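Local atomic coordinates of nitrite oxidoreductase subunit A (PDB entry 7B04), a protein that belongs to the molybdopterin oxidoreductase family and, as a subunit related to NarG, carries a molybdenum atom, two MD1 molecules and an iron/sulfur cluster. Residues 543-547 / 827-831. Residues are numbered along the deposited sequence.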
loop_
_atom_site.group_PDB
_atom_site.type_symbol
_atom_site.label_atom_id
_atom_site.label_comp_id
_atom_site.label_asym_id
_atom_site.label_seq_id
_atom_site.Cartn_x
_atom_site.Cartn_y
_atom_site.Cartn_z
ATOM N N TYR B 543 -19.311 -18.201 14.454
ATOM C CA TYR B 543 -18.912 -19.169 15.470
ATOM C C TYR B 543 -19.642 -20.500 15.361
ATOM O O TYR B 543 -19.159 -21.495 15.912
ATOM C CB TYR B 543 -19.130 -18.611 16.885
ATOM C CG TYR B 543 -18.019 -17.718 17.407
ATOM C CD1 TYR B 543 -17.438 -16.748 16.603
ATOM C CD2 TYR B 543 -17.541 -17.859 18.706
ATOM C CE1 TYR B 543 -16.424 -15.932 17.081
ATOM C CE2 TYR B 543 -16.524 -17.051 19.190
ATOM C CZ TYR B 543 -15.968 -16.092 18.370
ATOM O OH TYR B 543 -14.959 -15.283 18.836
ATOM N N LEU B 544 -20.784 -20.545 14.673
ATOM C CA LEU B 544 -21.581 -21.771 14.632
ATOM C C LEU B 544 -20.802 -22.975 14.117
ATOM O O LEU B 544 -20.796 -24.011 14.806
ATOM C CB LEU B 544 -22.853 -21.530 13.812
ATOM C CG LEU B 544 -23.934 -20.674 14.469
ATOM C CD1 LEU B 544 -25.026 -20.349 13.470
ATOM C CD2 LEU B 544 -24.511 -21.385 15.680
ATOM N N PRO B 545 -20.139 -22.933 12.955
ATOM C CA PRO B 545 -19.393 -24.125 12.518
ATOM C C PRO B 545 -18.180 -24.420 13.379
ATOM O O PRO B 545 -17.734 -25.573 13.417
ATOM C CB PRO B 545 -18.987 -23.782 11.079
ATOM C CG PRO B 545 -18.927 -22.306 11.056
ATOM C CD PRO B 545 -20.012 -21.832 11.980
ATOM N N VAL B 546 -17.642 -23.421 14.081
ATOM C CA VAL B 546 -16.445 -23.623 14.888
ATOM C C VAL B 546 -16.768 -23.995 16.333
ATOM O O VAL B 546 -15.919 -24.590 17.013
ATOM C CB VAL B 546 -15.557 -22.366 14.829
ATOM C CG1 VAL B 546 -16.052 -21.294 15.782
ATOM C CG2 VAL B 546 -14.119 -22.708 15.128
ATOM N N MET B 547 -17.971 -23.673 16.821
ATOM C CA MET B 547 -18.382 -24.139 18.141
ATOM C C MET B 547 -18.627 -25.641 18.139
ATOM O O MET B 547 -18.333 -26.329 19.122
ATOM C CB MET B 547 -19.648 -23.410 18.593
ATOM C CG MET B 547 -19.451 -21.963 18.991
ATOM S SD MET B 547 -20.951 -21.278 19.721
ATOM C CE MET B 547 -21.970 -21.058 18.269
ATOM N N ARG B 827 -20.574 -19.416 28.502
ATOM C CA ARG B 827 -20.417 -20.348 27.399
ATOM C C ARG B 827 -20.550 -19.597 26.088
ATOM O O ARG B 827 -21.064 -18.476 26.035
ATOM C CB ARG B 827 -21.460 -21.465 27.459
ATOM C CG ARG B 827 -21.260 -22.446 28.585
ATOM C CD ARG B 827 -22.536 -23.225 28.829
ATOM N NE ARG B 827 -22.321 -24.328 29.755
ATOM C CZ ARG B 827 -22.126 -25.584 29.375
ATOM N NH1 ARG B 827 -21.937 -26.525 30.284
ATOM N NH2 ARG B 827 -22.116 -25.900 28.088
ATOM N N LEU B 828 -20.045 -20.218 25.034
ATOM C CA LEU B 828 -20.183 -19.606 23.704
ATOM C C LEU B 828 -21.679 -19.603 23.429
ATOM O O LEU B 828 -22.248 -20.661 23.527
ATOM C CB LEU B 828 -19.455 -20.506 22.708
ATOM C CG LEU B 828 -17.956 -20.657 22.928
ATOM C CD1 LEU B 828 -17.376 -21.669 21.973
ATOM C CD2 LEU B 828 -17.250 -19.330 22.767
ATOM N N GLN B 829 -22.251 -18.486 22.991
ATOM C CA GLN B 829 -23.718 -18.449 22.821
ATOM C C GLN B 829 -24.150 -18.360 21.359
ATOM O O GLN B 829 -23.663 -17.518 20.645
ATOM C CB GLN B 829 -24.296 -17.298 23.638
ATOM C CG GLN B 829 -23.690 -17.171 25.017
ATOM C CD GLN B 829 -24.662 -16.660 26.048
ATOM O OE1 GLN B 829 -24.523 -16.898 27.236
ATOM N NE2 GLN B 829 -25.668 -15.951 25.600
ATOM N N ALA B 830 -25.049 -19.252 20.966
ATOM C CA ALA B 830 -25.687 -19.246 19.635
ATOM C C ALA B 830 -27.077 -18.629 19.751
ATOM O O ALA B 830 -27.765 -18.603 18.749
ATOM C CB ALA B 830 -25.720 -20.637 19.087
ATOM N N TYR B 831 -27.475 -18.246 20.962
ATOM C CA TYR B 831 -28.822 -17.716 21.275
ATOM C C TYR B 831 -28.698 -16.551 22.254
ATOM O O TYR B 831 -27.814 -16.601 23.086
ATOM C CB TYR B 831 -29.652 -18.813 21.942
ATOM C CG TYR B 831 -31.130 -18.540 21.920
ATOM C CD1 TYR B 831 -31.833 -18.587 20.735
ATOM C CD2 TYR B 831 -31.813 -18.200 23.066
ATOM C CE1 TYR B 831 -33.183 -18.313 20.686
ATOM C CE2 TYR B 831 -33.163 -17.914 23.030
ATOM C CZ TYR B 831 -33.848 -17.978 21.838
ATOM O OH TYR B 831 -35.167 -17.682 21.774
#
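Helix-on-loop packing can join parts of a large molybdopterin oxidoreductase fold that are remote in sequence, and here a single methionine shows how. The short helix 544-548 meets the irregular segment 827-831, 280 residues further along the chain, in a buried, essentially apolar contact without a hydrogen bond between the two. M547 is the centrepiece. Its CA-to-CB bond points toward the loop, and its flexible thioether fits between the side chains of L828 and A830, with CE lying 3.9 Å from A830 CB. Because the CA-to-CB bond of the intervening Q829 points away, the backbone, extended at L828 and Q829 but turning at A830, presents the side chains of L828 and A830 to the helix. One turn earlier, L544 CD2 reaches A830 CB at 3.7 Å, while the Y543 ring offers its edge to L828. Part of the loop's polar backbone pairs with other neighbours: A830 N hydrogen-bonds D382 OD2, and L828 pairs through its backbone with F380 and D382. The tightest approach remains that of M547 SD to L828 CB, at 3.4 Å.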